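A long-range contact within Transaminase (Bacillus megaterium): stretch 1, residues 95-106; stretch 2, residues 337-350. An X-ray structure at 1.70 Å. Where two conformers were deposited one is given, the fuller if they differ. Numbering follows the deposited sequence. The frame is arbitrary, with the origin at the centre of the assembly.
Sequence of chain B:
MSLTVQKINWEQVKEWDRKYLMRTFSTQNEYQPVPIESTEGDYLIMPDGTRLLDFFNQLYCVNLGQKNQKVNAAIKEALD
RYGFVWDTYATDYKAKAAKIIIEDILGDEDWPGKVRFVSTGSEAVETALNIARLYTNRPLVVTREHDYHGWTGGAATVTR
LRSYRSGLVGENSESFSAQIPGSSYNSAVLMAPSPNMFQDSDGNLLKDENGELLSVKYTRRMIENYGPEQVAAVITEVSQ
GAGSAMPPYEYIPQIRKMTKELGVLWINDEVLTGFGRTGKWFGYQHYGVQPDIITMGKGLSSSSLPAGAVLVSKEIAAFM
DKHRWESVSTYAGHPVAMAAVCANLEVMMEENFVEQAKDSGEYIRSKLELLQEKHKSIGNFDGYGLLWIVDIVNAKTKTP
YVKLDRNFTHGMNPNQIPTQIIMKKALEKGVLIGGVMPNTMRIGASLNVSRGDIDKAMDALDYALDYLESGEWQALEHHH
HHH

Stretch 1 95-106: AKAAKIIIEDIL
Stretch 2, residues 337-350: AMAAVCANLEVMME

Both stretches are helical, and both helices begin earlier in the chain. Residues 337-350 form a regular α-helix, with i to i+4 backbone bonds of 2.8 to 3.0 Å from V341 N to A337 O through E350 N to E346 O. Residues 95-105 start the same way but widen into a π-type turn at 100-105: D104 N and I105 N both reach I100 O, at 3.0 and 2.9 Å, and L106 N reaches I101 O at 3.0 Å. L106, at phi/psi -106/23, leaves helical geometry. The helices run in roughly the same direction, their axes at 32° and 8.8 Å apart at closest approach. In register, A97 CA lies 5.1 Å from C342 CA, I100 CA 7.5 Å from L345 CA, and I105 CA 8.2 Å from M349 CA, so the backbones are nearest at the alanine and diverge beyond it.

Small residues suit the near end. A97 points its methyl toward the partner, where A97 CB meets C342 SG at 3.9 Å and V341 CG1 at 4.0 Å. V341 is t; C342 is m, and its sulfur also approaches the backbone, C342 SG lying 3.5 Å from A97 N. Compact side chains on both sides accommodate this short separation.

As the helices part, longer side chains fill the space. I100 (m, t) is a knob in the hole formed by C342, L345, E346 and M349; its branched shape offers I100 CG2 to L345 CB at 3.9 Å and to M349 CE at 3.6 Å, while I100 CD1 lies 4.4 Å from C342 SG. L345 (m, t) packs against I101 and I105: L345 CD1 lies 3.8 Å from I101 CG1, and both methyls lie near I105 CD1, L345 CD2 at 4.1 Å and L345 CD1 at 4.2 Å. Both isoleucines are also m, t; the CA-to-CB bond of I101 points sideways, but its side-chain end comes nearer. M349 (m, t, m) is long and flexible enough to span the wider gap: M349 SD lies 4.1 Å from I105 CG1 and 3.8 Å from D104 CB.

Charge lies at the partly exposed margin. K96 (t, t, 145°, t) reaches along the partner to form a salt bridge with E346 (m, t, -7°), K96 NZ to E346 OE2 2.4 Å, although that oxygen is crowded in the model and its position less certain. No hydrogen bond between backbones joins the helices; apolar packing dominates the 485 Å² buried, summed over both sides. Within the first stretch, K99 NZ bridges D104 OD2 at 2.7 Å.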

# COMPACT_ATOMS: atom_id res chain seq x y z
N ALA B 95 -8.82 21.52 30.39
CA ALA B 95 -7.81 22.59 30.29
C ALA B 95 -6.78 22.45 31.41
O ALA B 95 -5.58 22.65 31.19
CB ALA B 95 -8.49 23.96 30.33
N LYS B 96 -7.25 22.08 32.59
CA LYS B 96 -6.38 21.91 33.75
C LYS B 96 -5.42 20.76 33.51
O LYS B 96 -4.24 20.86 33.83
CB LYS B 96 -7.19 21.66 35.01
CG LYS B 96 -6.34 21.53 36.27
CD LYS B 96 -7.26 21.58 37.47
CE LYS B 96 -6.75 20.68 38.57
NZ LYS B 96 -7.67 20.59 39.74
N ALA B 97 -5.91 19.64 32.96
CA ALA B 97 -5.04 18.49 32.76
C ALA B 97 -3.85 18.86 31.85
O ALA B 97 -2.71 18.45 32.10
CB ALA B 97 -5.81 17.30 32.16
N ALA B 98 -4.12 19.63 30.80
CA ALA B 98 -3.07 20.04 29.87
C ALA B 98 -2.09 21.02 30.55
O ALA B 98 -0.87 20.91 30.37
CB ALA B 98 -3.67 20.66 28.61
N LYS B 99 -2.65 21.94 31.34
CA LYS B 99 -1.83 22.90 32.12
C LYS B 99 -0.90 22.17 33.10
O LYS B 99 0.28 22.51 33.23
CB LYS B 99 -2.73 23.94 32.83
CG LYS B 99 -1.95 24.95 33.70
CD LYS B 99 -1.75 24.42 35.11
CE LYS B 99 -1.10 25.44 36.04
NZ LYS B 99 -1.17 24.99 37.45
N ILE B 100 -1.42 21.15 33.79
CA ILE B 100 -0.60 20.37 34.71
C ILE B 100 0.57 19.75 33.99
O ILE B 100 1.71 19.83 34.46
CB ILE B 100 -1.42 19.29 35.43
CG1 ILE B 100 -2.46 19.98 36.33
CG2 ILE B 100 -0.50 18.39 36.25
CD1 ILE B 100 -3.49 19.02 36.88
N ILE B 101 0.31 19.12 32.84
CA ILE B 101 1.39 18.45 32.13
C ILE B 101 2.43 19.45 31.65
O ILE B 101 3.63 19.24 31.87
CB ILE B 101 0.86 17.61 30.94
CG1 ILE B 101 0.08 16.40 31.48
CG2 ILE B 101 2.03 17.13 30.05
CD1 ILE B 101 -0.75 15.72 30.40
N ILE B 102 1.99 20.57 31.09
CA ILE B 102 2.92 21.51 30.45
C ILE B 102 3.64 22.43 31.45
O ILE B 102 4.85 22.66 31.33
CB ILE B 102 2.21 22.30 29.30
CG1 ILE B 102 1.89 21.31 28.14
CG2 ILE B 102 3.06 23.48 28.80
CD1 ILE B 102 0.84 21.80 27.16
N GLU B 103 2.90 22.91 32.45
CA GLU B 103 3.42 23.94 33.36
C GLU B 103 3.79 23.46 34.76
O GLU B 103 4.56 24.16 35.45
CB GLU B 103 2.44 25.11 33.48
CG GLU B 103 2.17 25.82 32.17
CD GLU B 103 3.42 26.38 31.50
OE1 GLU B 103 4.54 26.08 31.95
OE2 GLU B 103 3.28 27.11 30.50
N ASP B 104 3.24 22.32 35.20
CA ASP B 104 3.55 21.78 36.54
C ASP B 104 4.45 20.53 36.56
O ASP B 104 5.15 20.26 37.54
CB ASP B 104 2.25 21.53 37.34
CG ASP B 104 1.36 22.75 37.40
OD1 ASP B 104 1.88 23.90 37.29
OD2 ASP B 104 0.14 22.58 37.56
N ILE B 105 4.42 19.77 35.48
CA ILE B 105 5.28 18.62 35.33
C ILE B 105 6.51 18.93 34.45
O ILE B 105 7.66 18.63 34.84
CB ILE B 105 4.46 17.43 34.77
CG1 ILE B 105 3.39 17.03 35.82
CG2 ILE B 105 5.38 16.28 34.37
CD1 ILE B 105 2.52 15.83 35.47
N LEU B 106 6.28 19.52 33.29
CA LEU B 106 7.37 19.78 32.32
C LEU B 106 7.78 21.26 32.24
O LEU B 106 8.36 21.72 31.23
CB LEU B 106 6.95 19.26 30.93
CG LEU B 106 6.84 17.74 30.80
CD1 LEU B 106 6.26 17.43 29.41
CD2 LEU B 106 8.19 17.03 31.00
N ALA B 337 -13.24 11.55 32.40
CA ALA B 337 -11.88 11.00 32.24
C ALA B 337 -10.83 12.07 32.53
O ALA B 337 -9.80 11.77 33.16
CB ALA B 337 -11.69 10.43 30.83
N MET B 338 -11.09 13.31 32.13
CA MET B 338 -10.17 14.41 32.40
C MET B 338 -10.11 14.74 33.89
O MET B 338 -9.04 15.04 34.42
CB MET B 338 -10.48 15.67 31.58
CG MET B 338 -10.36 15.47 30.07
SD MET B 338 -8.66 15.12 29.54
CE MET B 338 -8.66 13.33 29.57
N ALA B 339 -11.24 14.63 34.57
CA ALA B 339 -11.25 14.76 36.05
C ALA B 339 -10.33 13.74 36.71
O ALA B 339 -9.60 14.07 37.66
CB ALA B 339 -12.67 14.68 36.58
N ALA B 340 -10.37 12.48 36.23
CA ALA B 340 -9.49 11.42 36.67
C ALA B 340 -8.01 11.74 36.42
O ALA B 340 -7.17 11.57 37.32
CB ALA B 340 -9.88 10.09 36.01
N VAL B 341 -7.69 12.19 35.20
CA VAL B 341 -6.31 12.59 34.90
C VAL B 341 -5.82 13.67 35.87
O VAL B 341 -4.72 13.56 36.44
CB VAL B 341 -6.16 13.06 33.43
CG1 VAL B 341 -4.75 13.61 33.18
CG2 VAL B 341 -6.41 11.89 32.50
N CYS B 342 -6.62 14.71 36.03
CA CYS B 342 -6.27 15.82 36.93
C CYS B 342 -5.97 15.32 38.33
O CYS B 342 -4.93 15.65 38.90
CB CYS B 342 -7.37 16.88 37.01
SG CYS B 342 -7.56 17.94 35.58
N ALA B 343 -6.86 14.49 38.86
CA ALA B 343 -6.67 13.99 40.23
C ALA B 343 -5.47 13.05 40.33
O ALA B 343 -4.71 13.11 41.27
CB ALA B 343 -7.94 13.32 40.73
N ASN B 344 -5.30 12.18 39.33
CA ASN B 344 -4.15 11.28 39.33
C ASN B 344 -2.83 12.06 39.37
O ASN B 344 -1.94 11.77 40.19
CB ASN B 344 -4.21 10.41 38.06
CG ASN B 344 -3.00 9.54 37.90
OD1 ASN B 344 -2.75 8.65 38.70
ND2 ASN B 344 -2.27 9.75 36.81
N LEU B 345 -2.72 13.07 38.52
CA LEU B 345 -1.50 13.87 38.43
C LEU B 345 -1.30 14.71 39.70
O LEU B 345 -0.17 14.91 40.16
CB LEU B 345 -1.54 14.77 37.19
CG LEU B 345 -1.55 13.98 35.86
CD1 LEU B 345 -1.52 14.90 34.64
CD2 LEU B 345 -0.39 12.99 35.84
N GLU B 346 -2.41 15.20 40.26
CA GLU B 346 -2.32 16.04 41.48
C GLU B 346 -1.82 15.21 42.65
O GLU B 346 -0.98 15.67 43.41
CB GLU B 346 -3.67 16.69 41.79
CG GLU B 346 -3.91 17.90 40.90
CD GLU B 346 -5.36 18.33 40.87
OE1 GLU B 346 -6.21 17.61 41.44
OE2 GLU B 346 -5.64 19.38 40.27
N VAL B 347 -2.34 13.98 42.77
CA VAL B 347 -1.89 13.05 43.82
C VAL B 347 -0.42 12.65 43.64
O VAL B 347 0.37 12.66 44.59
CB VAL B 347 -2.79 11.79 43.92
CG1 VAL B 347 -2.23 10.81 44.95
CG2 VAL B 347 -4.22 12.16 44.28
N MET B 348 -0.07 12.29 42.40
CA MET B 348 1.30 11.98 42.05
C MET B 348 2.26 13.11 42.44
O MET B 348 3.32 12.86 43.01
CB MET B 348 1.36 11.69 40.54
CG MET B 348 2.19 10.49 40.19
SD MET B 348 2.11 10.17 38.43
CE MET B 348 1.05 8.71 38.39
N MET B 349 1.90 14.36 42.17
CA MET B 349 2.74 15.51 42.51
C MET B 349 2.79 15.76 44.02
O MET B 349 3.88 15.94 44.60
CB MET B 349 2.26 16.78 41.79
CG MET B 349 2.52 16.79 40.28
SD MET B 349 2.04 18.35 39.50
CE MET B 349 0.27 18.31 39.79
N GLU B 350 1.62 15.79 44.65
CA GLU B 350 1.51 16.17 46.07
C GLU B 350 2.18 15.16 47.00
O GLU B 350 2.72 15.54 48.05
CB GLU B 350 0.04 16.37 46.46
CG GLU B 350 -0.62 15.18 47.13
CD GLU B 350 -2.13 15.20 47.12
OE1 GLU B 350 -2.73 16.21 46.68
OE2 GLU B 350 -2.73 14.19 47.54